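Local coordinates for protein MNMC2 (Aquifex aeolicus, PDB 3VYW) that transfers a methyl group from S-adenosylmethionine to the modified wobble uridine of tRNA, working without the oxidase domain to which this methyltransferase is usually fused, at residues 57-60 with 65-68; 110-115 with 148-153; 126-131 with 183-188; 195-198 with 203-206. One frame throughout, in Å; residues are numbered along the deposited sequence.

Contact 1. Residues 57-60 with 65-68; sequences TLIH and EPYH. With SAM (S-adenosylmethionine), chain E.
Thr57 turns OG1 anti to its own backbone N (chi1 -165°), across to residues 65-68, and Tyr67 sets CG anti to its carbonyl carbon (chi1 -83°), which carries its ring past Leu58 CB and across the His60 side chain. The setting is the beta hairpin of strands 56-60 and 65-66, at the edge of a small antiparallel sheet beside the S-adenosylmethionine pocket. His60 and Glu65 form its hydrogen-bonded pair, with His60 N to Glu65 O at 2.7 Å and almost straight (173°). Ile59 and Pro66 form the non-hydrogen-bonded pair, their side chains running together on one face of the hairpin, CD1 of Ile59 3.9 Å from CB of Pro66. Beyond the strand pairing, Tyr67 N continues the ladder to Leu58 O at 3.0 Å, and Thr57 OG1 accepts a more bent hydrogen bond from His68 N at 3.0 Å. The Tyr67 ring takes Leu58 O at its edge, while His60 NE2 is hydrogen-bonded to Glu135. On the cofactor side, the Tyr67 ring lies obliquely to the sulfur, and Tyr67 O lies 3.5 Å from the methyl carbon CE. The His68 ring turns its edge to the cofactor carboxylate, CE1 3.1 Å from OXT.

Contact 2. Residues 110-115 with 148-153; sequences NLAVAL and REIHEF. With SAM (S-adenosylmethionine), chain E.
This is a small, apolar helix-to-helix contact on one side of the Rossmann-like methyltransferase sheet, where Ala112 and Leu115 of helix 109-121 meet Ile150 and His151 of helix 148-157. The axes of the two short segments approach to 8.7 Å with their N-to-C directions 123° apart, and no hydrogen bond joins the segments. Ala112 points its CB at the other helix, touching CD2 of the His151 ring at 3.8 Å, obliquely to the ring. Ile150 reaches back with both branches. Its CG1, anti to the backbone N (chi1 -161°), runs toward Leu115 CB at 4.2 Å, while CG2 lies against Ala112 O at 3.7 Å. The small alanine lets the backbones come close, with CA of Ala112 only 5.1 Å from CA of His151. The polar ends of His151 look elsewhere: NE2 is hydrogen-bonded to Leu107 O, the carbonyl of a residue whose backbone N binds the cofactor, and ND1 makes a weak bond to Leu143 N. Leu111 and Leu115 also pack on strand 126-133, and other residues of the helix on helix 74-86. Its first turn reaches the cofactor, where the backbone N of Asn110 gives a weak hydrogen bond to S-adenosylmethionine OXT at 3.3 Å.

Contact 3. Residues 126-131 with 183-188; sequences RVEIIS and ENFKAD
Phe185 reaches across to Glu128 and Ile130 from the loop that leads into strand 187-192 of the Rossmann-like sheet, and its ring lies on one face of strand 126-133, two positions away in strand order. From CB the side chain heads toward that strand, with CG anti to the backbone N (chi1 -167°), and it comes at Ile130 from the opposite direction. CG is the first ring atom to meet the isoleucine, 4.0 Å from its CD1. CD1 of Phe185 is 3.9 Å from the same methyl carbon, and the ring carbons on the other side lie about as far away. The methyl therefore sits over the ring centre, 3.8 Å from the centroid and 5° off the normal, a CH-pi contact onto the face. Farther out, CE1 approaches Glu128 OE2 at 3.7 Å. That carboxylate oxygen lies at the ring edge, near the ring plane, while the carboxylate itself is turned 69° to the ring. Glu128 runs antiparallel to the Phe185 side chain as it passes it, and its OE1 is engaged in a salt bridge with Arg99, whose side chain also touches Phe185. An alanine in place of Phe185 would probably leave the Ile130 methyl without its aromatic partner and open a gap between the loop and the sheet. Ile130 also packs on Val182, earlier in the same loop. At the tip, CZ of Phe185 is 3.9 Å from the backbone O of Glu128, which lies in the ring plane, and 4.1 Å from CG1 of Ile130.

Contact 4. Residues 195-198 with 203-206; sequences FSPY and LWTL. With SAM (S-adenosylmethionine), chain E.
Trp204 meets residues 195-198 with both the face and the edge of its indole. Pro197 crosses it obliquely and sets CG over the centre of the five-membered ring, 3.7 Å from the centroid and 5° off the normal, a CH-pi contact. CD of Pro197 lies 3.7 Å from CE2 of Trp204, and the backbone CA of Pro197 comes to 3.4 Å from CD1 of Trp204. At the edge, NE1 of Trp204 donates to Phe195 O at 3.1 Å; the acceptor lies close to the indole plane, and the N-H meets it nearly along the C=O axis. Face and edge together fix the rotation of the indole, which is reached with CG anti to the carbonyl carbon (chi1 -51°). A leucine at Trp204 would probably leave the carbonyl of Phe195 without this donor and Pro197 without its flat partner, setting the loop freer to move. Farther out, Val231 of helix 229-237 touches both Pro197 and Trp204, while Trp222 and Ser224 of strand 220-224 pack on the indole. Phe195 lays its ring against the cofactor: CE1 approaches S-adenosylmethionine C5' at 3.3 Å over one face, and Tyr63 stacks on the ring. Leu203 sends CD1 to the adenine, 3.5 Å from C5. Thr205 sits at the N-cap of helix 206-213, its OG1 bonded to Phe208 N. The whole is a loop following strand 187-192 that closes on itself through proline and tryptophan and lines the S-adenosylmethionine site of this Rossmann-like methyltransferase.

All four contacts are largely buried, yet the centre of contact 4 lies about 7 Å from the centre of the chain, that of contact 2 about 19 Å. Contacts 1, 2 and 4 each touch S-adenosylmethionine, at different parts of it, whereas contact 3 lies away from the cofactor, where a loop residue packs on a central-sheet strand. Their chemistry follows their place: backbone hydrogen bonds dominate the hairpin of contact 1, aliphatic packing the helix pair of contact 2, an aromatic face contact 3, and an aromatic face plus one indole hydrogen bond contact 4. Contacts 2 and 3 share a layer, since Leu111 and Leu115 pack on Ile129 and Val127. Contacts 1 and 4 meet through Glu65 and Phe195.

Contact 1. Residues 57-60 with 65-68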
# COMPACT_ATOMS: atom_id res chain seq x y z
N THR A 57 -15.04 8.15 3.24
CA THR A 57 -14.25 7.19 2.54
C THR A 57 -15.22 6.41 1.70
O THR A 57 -16.40 6.57 1.82
CB THR A 57 -13.54 6.27 3.52
OG1 THR A 57 -12.51 5.58 2.86
CG2 THR A 57 -14.47 5.31 4.08
N LEU A 58 -14.73 5.54 0.86
CA LEU A 58 -15.58 4.66 0.13
C LEU A 58 -15.19 3.28 0.49
O LEU A 58 -14.08 3.03 0.87
CB LEU A 58 -15.40 4.85 -1.35
CG LEU A 58 -15.52 6.25 -1.88
CD1 LEU A 58 -15.07 6.29 -3.31
CD2 LEU A 58 -16.94 6.70 -1.77
N ILE A 59 -16.11 2.35 0.32
CA ILE A 59 -15.80 0.96 0.42
C ILE A 59 -15.66 0.46 -0.97
O ILE A 59 -16.48 0.74 -1.79
CB ILE A 59 -16.92 0.15 1.04
CG1 ILE A 59 -17.36 0.75 2.36
CG2 ILE A 59 -16.47 -1.26 1.26
CD1 ILE A 59 -16.41 0.50 3.48
N HIS A 60 -14.61 -0.29 -1.25
CA HIS A 60 -14.45 -0.90 -2.53
C HIS A 60 -14.99 -2.30 -2.47
O HIS A 60 -14.54 -3.12 -1.69
CB HIS A 60 -12.99 -0.88 -2.95
CG HIS A 60 -12.77 -1.07 -4.41
ND1 HIS A 60 -13.18 -2.15 -5.05
CD2 HIS A 60 -12.16 -0.29 -5.34
CE1 HIS A 60 -12.85 -2.06 -6.31
NE2 HIS A 60 -12.23 -0.93 -6.49
N GLU A 65 -13.02 -3.52 1.11
CA GLU A 65 -12.35 -2.68 2.04
C GLU A 65 -12.60 -1.23 1.84
O GLU A 65 -12.84 -0.79 0.77
CB GLU A 65 -10.87 -2.94 1.94
CG GLU A 65 -10.54 -4.38 2.10
CD GLU A 65 -9.19 -4.58 2.67
OE1 GLU A 65 -8.34 -3.76 2.37
OE2 GLU A 65 -8.99 -5.55 3.40
N PRO A 66 -12.50 -0.47 2.91
CA PRO A 66 -12.46 0.97 2.84
C PRO A 66 -11.16 1.50 2.29
O PRO A 66 -10.14 0.92 2.46
CB PRO A 66 -12.65 1.38 4.27
CG PRO A 66 -12.15 0.27 5.04
CD PRO A 66 -12.41 -0.96 4.28
N TYR A 67 -11.22 2.60 1.60
CA TYR A 67 -10.03 3.25 1.09
C TYR A 67 -9.21 3.69 2.27
O TYR A 67 -8.00 3.71 2.25
CB TYR A 67 -10.43 4.41 0.24
CG TYR A 67 -10.76 4.03 -1.14
CD1 TYR A 67 -11.78 3.17 -1.42
CD2 TYR A 67 -10.04 4.52 -2.17
CE1 TYR A 67 -12.08 2.83 -2.70
CE2 TYR A 67 -10.32 4.19 -3.44
CZ TYR A 67 -11.33 3.34 -3.70
OH TYR A 67 -11.57 3.04 -4.99
N HIS A 68 -9.93 4.03 3.33
CA HIS A 68 -9.35 4.39 4.57
C HIS A 68 -10.07 3.83 5.72
O HIS A 68 -11.22 3.47 5.61
CB HIS A 68 -9.29 5.87 4.68
CG HIS A 68 -8.11 6.45 4.00
ND1 HIS A 68 -8.17 6.92 2.76
CD2 HIS A 68 -6.82 6.61 4.43
CE1 HIS A 68 -6.96 7.35 2.41
NE2 HIS A 68 -6.14 7.16 3.44
N SAM E . -4.18 6.24 -1.03
CA SAM E . -5.57 6.44 -1.21
C SAM E . -5.85 7.69 -0.46
O SAM E . -6.90 8.28 -0.53
OXT SAM E . -4.97 8.14 0.22
CB SAM E . -6.22 5.15 -0.76
CG SAM E . -6.06 4.15 -1.91
SD SAM E . -6.65 2.64 -1.70
CE SAM E . -6.14 2.08 -0.26
C5' SAM E . -6.04 1.58 -2.83
C4' SAM E . -5.83 2.14 -4.24
O4' SAM E . -4.88 1.34 -4.93
C3' SAM E . -7.06 2.10 -5.12
O3' SAM E . -7.14 3.29 -5.88
C2' SAM E . -6.80 0.97 -6.07
O2' SAM E . -7.45 1.19 -7.29
C1' SAM E . -5.32 1.02 -6.23
N9 SAM E . -4.70 -0.20 -6.77
C8 SAM E . -4.91 -1.45 -6.41
N7 SAM E . -4.17 -2.30 -7.10
C5 SAM E . -3.47 -1.60 -7.94
C6 SAM E . -2.49 -1.89 -8.98
N6 SAM E . -2.09 -3.12 -9.26
N1 SAM E . -1.99 -0.88 -9.64
C2 SAM E . -2.34 0.34 -9.39
N3 SAM E . -3.22 0.66 -8.49
C4 SAM E . -3.83 -0.24 -7.74

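Contact 2. Residues 110-115 with 148-153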
# COMPACT_ATOMS: atom_id res chain seq x y z
N ASN A 110 -3.95 11.09 1.30
CA ASN A 110 -2.65 11.16 1.86
C ASN A 110 -1.93 12.33 1.27
O ASN A 110 -1.28 13.05 1.95
CB ASN A 110 -1.84 9.94 1.48
CG ASN A 110 -2.13 8.73 2.33
OD1 ASN A 110 -2.64 8.82 3.40
ND2 ASN A 110 -1.79 7.60 1.83
N LEU A 111 -2.04 12.48 -0.02
CA LEU A 111 -1.37 13.53 -0.71
C LEU A 111 -1.84 14.90 -0.31
O LEU A 111 -1.06 15.77 -0.15
CB LEU A 111 -1.54 13.35 -2.21
CG LEU A 111 -0.79 12.17 -2.76
CD1 LEU A 111 -0.94 12.03 -4.24
CD2 LEU A 111 0.67 12.21 -2.39
N ALA A 112 -3.13 15.07 -0.18
CA ALA A 112 -3.69 16.29 0.27
C ALA A 112 -3.32 16.64 1.68
O ALA A 112 -3.02 17.75 1.98
CB ALA A 112 -5.19 16.24 0.13
N VAL A 113 -3.37 15.67 2.57
CA VAL A 113 -2.99 15.91 3.92
C VAL A 113 -1.53 16.28 4.03
O VAL A 113 -1.19 17.15 4.76
CB VAL A 113 -3.35 14.73 4.81
CG1 VAL A 113 -2.69 14.82 6.15
CG2 VAL A 113 -4.84 14.68 4.97
N ALA A 114 -0.69 15.63 3.28
CA ALA A 114 0.69 15.97 3.28
C ALA A 114 0.96 17.37 2.79
O ALA A 114 1.70 18.09 3.38
CB ALA A 114 1.45 14.98 2.44
N LEU A 115 0.35 17.74 1.69
CA LEU A 115 0.58 19.03 1.10
C LEU A 115 0.14 20.15 1.99
O LEU A 115 0.74 21.17 2.01
CB LEU A 115 -0.07 19.15 -0.25
CG LEU A 115 0.48 18.37 -1.41
CD1 LEU A 115 -0.44 18.55 -2.58
CD2 LEU A 115 1.86 18.79 -1.79
N ARG A 148 -10.29 20.72 3.05
CA ARG A 148 -11.07 20.82 1.84
C ARG A 148 -10.49 21.61 0.71
O ARG A 148 -10.66 21.26 -0.40
CB ARG A 148 -12.43 21.38 2.11
CG ARG A 148 -12.89 22.16 0.92
CD ARG A 148 -14.29 22.66 1.09
NE ARG A 148 -15.10 21.58 1.58
CZ ARG A 148 -15.98 21.68 2.56
NH1 ARG A 148 -16.20 22.85 3.15
NH2 ARG A 148 -16.66 20.62 2.94
N GLU A 149 -9.87 22.72 1.01
CA GLU A 149 -9.29 23.58 -0.00
C GLU A 149 -8.16 22.94 -0.73
O GLU A 149 -8.02 23.05 -1.93
CB GLU A 149 -8.72 24.79 0.67
CG GLU A 149 -9.28 26.08 0.17
CD GLU A 149 -10.65 26.35 0.73
OE1 GLU A 149 -10.75 27.12 1.70
OE2 GLU A 149 -11.62 25.81 0.19
N ILE A 150 -7.31 22.32 0.05
CA ILE A 150 -6.16 21.59 -0.41
C ILE A 150 -6.52 20.36 -1.19
O ILE A 150 -5.86 20.02 -2.12
CB ILE A 150 -5.26 21.26 0.77
CG1 ILE A 150 -3.88 20.92 0.29
CG2 ILE A 150 -5.81 20.11 1.54
CD1 ILE A 150 -3.38 21.86 -0.76
N HIS A 151 -7.55 19.66 -0.77
CA HIS A 151 -7.98 18.52 -1.50
C HIS A 151 -8.53 18.81 -2.87
O HIS A 151 -8.23 18.11 -3.82
CB HIS A 151 -8.98 17.75 -0.68
CG HIS A 151 -9.20 16.36 -1.17
ND1 HIS A 151 -10.36 15.75 -1.09
CD2 HIS A 151 -8.35 15.49 -1.78
CE1 HIS A 151 -10.26 14.55 -1.60
NE2 HIS A 151 -9.03 14.40 -2.02
N GLU A 152 -9.35 19.83 -2.97
CA GLU A 152 -9.90 20.28 -4.22
C GLU A 152 -8.83 20.77 -5.13
O GLU A 152 -8.89 20.59 -6.30
CB GLU A 152 -10.97 21.33 -4.01
CG GLU A 152 -12.26 20.75 -3.46
CD GLU A 152 -13.37 21.75 -3.37
OE1 GLU A 152 -14.00 21.85 -2.30
OE2 GLU A 152 -13.62 22.40 -4.37
N PHE A 153 -7.84 21.40 -4.56
CA PHE A 153 -6.72 21.87 -5.31
C PHE A 153 -5.95 20.75 -5.96
O PHE A 153 -5.55 20.87 -7.08
CB PHE A 153 -5.86 22.68 -4.37
CG PHE A 153 -4.49 22.98 -4.86
CD1 PHE A 153 -4.20 24.21 -5.32
CD2 PHE A 153 -3.49 22.07 -4.77
CE1 PHE A 153 -2.95 24.52 -5.74
CE2 PHE A 153 -2.24 22.36 -5.20
CZ PHE A 153 -1.96 23.59 -5.67
N SAM E . -4.18 6.24 -1.03
CA SAM E . -5.57 6.44 -1.21
C SAM E . -5.85 7.69 -0.46
O SAM E . -6.90 8.28 -0.53
OXT SAM E . -4.97 8.14 0.22
CB SAM E . -6.22 5.15 -0.76
CG SAM E . -6.06 4.15 -1.91
SD SAM E . -6.65 2.64 -1.70
CE SAM E . -6.14 2.08 -0.26
C5' SAM E . -6.04 1.58 -2.83
C4' SAM E . -5.83 2.14 -4.24
O4' SAM E . -4.88 1.34 -4.93
C3' SAM E . -7.06 2.10 -5.12
O3' SAM E . -7.14 3.29 -5.88
C2' SAM E . -6.80 0.97 -6.07
O2' SAM E . -7.45 1.19 -7.29
C1' SAM E . -5.32 1.02 -6.23
N9 SAM E . -4.70 -0.20 -6.77
C8 SAM E . -4.91 -1.45 -6.41
N7 SAM E . -4.17 -2.30 -7.10
C5 SAM E . -3.47 -1.60 -7.94
C6 SAM E . -2.49 -1.89 -8.98
N6 SAM E . -2.09 -3.12 -9.26
N1 SAM E . -1.99 -0.88 -9.64
C2 SAM E . -2.34 0.34 -9.39
N3 SAM E . -3.22 0.66 -8.49
C4 SAM E . -3.83 -0.24 -7.74

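Contact 3. Residues 126-131 with 183-188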
# COMPACT_ATOMS: atom_id res chain seq x y z
N ARG A 126 9.01 22.92 -3.14
CA ARG A 126 8.56 22.35 -4.37
C ARG A 126 8.35 20.90 -4.13
O ARG A 126 9.18 20.25 -3.59
CB ARG A 126 9.60 22.58 -5.44
CG ARG A 126 9.19 22.14 -6.82
CD ARG A 126 10.27 21.26 -7.42
NE ARG A 126 9.84 20.63 -8.65
CZ ARG A 126 9.00 21.17 -9.52
NH1 ARG A 126 8.49 22.35 -9.28
NH2 ARG A 126 8.67 20.52 -10.61
N VAL A 127 7.20 20.38 -4.50
CA VAL A 127 6.90 19.01 -4.20
C VAL A 127 6.76 18.16 -5.42
O VAL A 127 6.03 18.49 -6.29
CB VAL A 127 5.64 18.92 -3.37
CG1 VAL A 127 5.49 17.53 -2.86
CG2 VAL A 127 5.70 19.87 -2.22
N GLU A 128 7.46 17.05 -5.47
CA GLU A 128 7.32 16.13 -6.57
C GLU A 128 6.57 14.87 -6.18
O GLU A 128 7.01 14.11 -5.37
CB GLU A 128 8.68 15.71 -7.07
CG GLU A 128 9.46 16.77 -7.79
CD GLU A 128 10.70 16.21 -8.43
OE1 GLU A 128 11.81 16.64 -8.07
OE2 GLU A 128 10.58 15.35 -9.30
N ILE A 129 5.42 14.65 -6.79
CA ILE A 129 4.65 13.46 -6.55
C ILE A 129 4.45 12.62 -7.79
O ILE A 129 4.03 13.09 -8.80
CB ILE A 129 3.27 13.81 -6.03
CG1 ILE A 129 3.39 14.64 -4.78
CG2 ILE A 129 2.48 12.57 -5.72
CD1 ILE A 129 2.10 15.30 -4.40
N ILE A 130 4.75 11.34 -7.67
CA ILE A 130 4.37 10.34 -8.63
C ILE A 130 3.46 9.33 -7.99
O ILE A 130 3.77 8.75 -7.00
CB ILE A 130 5.59 9.61 -9.16
CG1 ILE A 130 6.50 10.60 -9.85
CG2 ILE A 130 5.18 8.50 -10.08
CD1 ILE A 130 7.70 9.99 -10.48
N SER A 131 2.32 9.11 -8.59
CA SER A 131 1.35 8.20 -8.05
C SER A 131 0.92 7.16 -9.02
O SER A 131 1.14 7.29 -10.17
CB SER A 131 0.17 8.95 -7.54
OG SER A 131 -0.58 8.08 -6.77
N GLU A 183 12.32 6.73 -13.60
CA GLU A 183 13.74 6.72 -13.57
C GLU A 183 14.17 8.05 -13.04
O GLU A 183 13.45 9.01 -13.13
CB GLU A 183 14.27 6.49 -14.98
CG GLU A 183 14.29 5.03 -15.39
CD GLU A 183 13.91 4.79 -16.84
OE1 GLU A 183 13.93 5.74 -17.63
OE2 GLU A 183 13.60 3.64 -17.19
N ASN A 184 15.33 8.10 -12.45
CA ASN A 184 15.87 9.35 -11.98
C ASN A 184 15.05 9.98 -10.89
O ASN A 184 15.05 11.18 -10.72
CB ASN A 184 16.04 10.29 -13.15
CG ASN A 184 16.79 9.66 -14.31
OD1 ASN A 184 17.94 9.27 -14.18
ND2 ASN A 184 16.14 9.56 -15.45
N PHE A 185 14.35 9.17 -10.14
CA PHE A 185 13.57 9.65 -9.02
C PHE A 185 13.98 8.87 -7.78
O PHE A 185 13.84 7.68 -7.74
CB PHE A 185 12.11 9.37 -9.36
CG PHE A 185 11.12 10.06 -8.47
CD1 PHE A 185 10.85 11.37 -8.63
CD2 PHE A 185 10.42 9.36 -7.55
CE1 PHE A 185 9.93 12.00 -7.85
CE2 PHE A 185 9.50 9.97 -6.76
CZ PHE A 185 9.25 11.29 -6.91
N LYS A 186 14.50 9.53 -6.77
CA LYS A 186 14.67 8.88 -5.49
C LYS A 186 13.79 9.56 -4.45
O LYS A 186 14.07 10.66 -4.02
CB LYS A 186 16.11 8.93 -5.03
CG LYS A 186 17.11 8.30 -5.97
CD LYS A 186 16.88 6.82 -6.09
CE LYS A 186 18.19 6.08 -6.26
NZ LYS A 186 18.07 4.84 -7.09
N ALA A 187 12.73 8.89 -4.05
CA ALA A 187 11.75 9.47 -3.16
C ALA A 187 12.20 9.68 -1.74
O ALA A 187 12.89 8.89 -1.20
CB ALA A 187 10.49 8.65 -3.18
N ASP A 188 11.83 10.81 -1.18
CA ASP A 188 11.91 11.03 0.25
C ASP A 188 10.95 10.21 1.07
O ASP A 188 11.27 9.83 2.16
CB ASP A 188 11.79 12.50 0.56
CG ASP A 188 12.95 13.25 0.08
OD1 ASP A 188 14.03 13.00 0.59
OD2 ASP A 188 12.81 14.07 -0.81

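Contact 4. Residues 195-198 with 203-206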
# COMPACT_ATOMS: atom_id res chain seq x y z
N PHE A 195 -4.66 -1.74 -0.91
CA PHE A 195 -5.61 -2.48 -0.13
C PHE A 195 -4.81 -3.60 0.46
O PHE A 195 -3.72 -3.83 0.08
CB PHE A 195 -6.78 -2.98 -0.95
CG PHE A 195 -7.72 -1.91 -1.36
CD1 PHE A 195 -7.76 -1.47 -2.63
CD2 PHE A 195 -8.54 -1.34 -0.46
CE1 PHE A 195 -8.59 -0.48 -3.00
CE2 PHE A 195 -9.39 -0.35 -0.81
CZ PHE A 195 -9.41 0.08 -2.09
N SER A 196 -5.38 -4.30 1.40
CA SER A 196 -4.64 -5.15 2.29
C SER A 196 -4.00 -6.28 1.53
O SER A 196 -4.43 -6.62 0.48
CB SER A 196 -5.56 -5.60 3.40
OG SER A 196 -5.54 -6.96 3.55
N PRO A 197 -2.92 -6.83 2.03
CA PRO A 197 -2.08 -7.70 1.22
C PRO A 197 -2.73 -8.96 0.71
O PRO A 197 -2.43 -9.36 -0.36
CB PRO A 197 -0.92 -8.00 2.15
CG PRO A 197 -0.82 -6.81 2.99
CD PRO A 197 -2.09 -6.04 2.94
N TYR A 198 -3.57 -9.59 1.49
CA TYR A 198 -4.30 -10.73 1.01
C TYR A 198 -5.25 -10.32 -0.08
O TYR A 198 -5.43 -11.01 -1.04
CB TYR A 198 -5.03 -11.40 2.15
CG TYR A 198 -4.14 -12.04 3.15
CD1 TYR A 198 -4.59 -12.31 4.40
CD2 TYR A 198 -2.86 -12.36 2.85
CE1 TYR A 198 -3.78 -12.89 5.33
CE2 TYR A 198 -2.05 -12.95 3.78
CZ TYR A 198 -2.53 -13.21 5.02
OH TYR A 198 -1.76 -13.77 5.96
N LEU A 203 0.78 -5.77 -5.03
CA LEU A 203 1.47 -4.59 -4.58
C LEU A 203 2.30 -4.82 -3.36
O LEU A 203 2.86 -3.94 -2.84
CB LEU A 203 0.47 -3.48 -4.38
CG LEU A 203 -0.14 -2.97 -5.67
CD1 LEU A 203 -1.10 -1.84 -5.43
CD2 LEU A 203 0.96 -2.52 -6.56
N TRP A 204 2.34 -6.03 -2.89
CA TRP A 204 3.12 -6.34 -1.75
C TRP A 204 4.14 -7.41 -1.93
O TRP A 204 4.61 -7.94 -0.96
CB TRP A 204 2.24 -6.71 -0.61
CG TRP A 204 1.15 -5.74 -0.32
CD1 TRP A 204 -0.12 -5.75 -0.79
CD2 TRP A 204 1.20 -4.61 0.55
NE1 TRP A 204 -0.81 -4.74 -0.30
CE2 TRP A 204 -0.09 -4.02 0.51
CE3 TRP A 204 2.16 -4.04 1.33
CZ2 TRP A 204 -0.41 -2.91 1.23
CZ3 TRP A 204 1.83 -2.92 2.05
CH2 TRP A 204 0.58 -2.37 2.00
N THR A 205 4.47 -7.78 -3.13
CA THR A 205 5.45 -8.82 -3.30
C THR A 205 6.84 -8.32 -3.09
O THR A 205 7.08 -7.17 -3.18
CB THR A 205 5.36 -9.47 -4.66
OG1 THR A 205 5.35 -8.47 -5.64
CG2 THR A 205 4.12 -10.20 -4.76
N LEU A 206 7.77 -9.22 -2.85
CA LEU A 206 9.17 -8.92 -2.75
C LEU A 206 9.64 -8.31 -4.04
O LEU A 206 10.43 -7.43 -4.06
CB LEU A 206 9.91 -10.21 -2.54
CG LEU A 206 11.19 -10.45 -1.74
CD1 LEU A 206 12.02 -11.48 -2.43
CD2 LEU A 206 12.01 -9.26 -1.39
N SAM E . -4.18 6.24 -1.03
CA SAM E . -5.57 6.44 -1.21
C SAM E . -5.85 7.69 -0.46
O SAM E . -6.90 8.28 -0.53
OXT SAM E . -4.97 8.14 0.22
CB SAM E . -6.22 5.15 -0.76
CG SAM E . -6.06 4.15 -1.91
SD SAM E . -6.65 2.64 -1.70
CE SAM E . -6.14 2.08 -0.26
C5' SAM E . -6.04 1.58 -2.83
C4' SAM E . -5.83 2.14 -4.24
O4' SAM E . -4.88 1.34 -4.93
C3' SAM E . -7.06 2.10 -5.12
O3' SAM E . -7.14 3.29 -5.88
C2' SAM E . -6.80 0.97 -6.07
O2' SAM E . -7.45 1.19 -7.29
C1' SAM E . -5.32 1.02 -6.23
N9 SAM E . -4.70 -0.20 -6.77
C8 SAM E . -4.91 -1.45 -6.41
N7 SAM E . -4.17 -2.30 -7.10
C5 SAM E . -3.47 -1.60 -7.94
C6 SAM E . -2.49 -1.89 -8.98
N6 SAM E . -2.09 -3.12 -9.26
N1 SAM E . -1.99 -0.88 -9.64
C2 SAM E . -2.34 0.34 -9.39
N3 SAM E . -3.22 0.66 -8.49
C4 SAM E . -3.83 -0.24 -7.74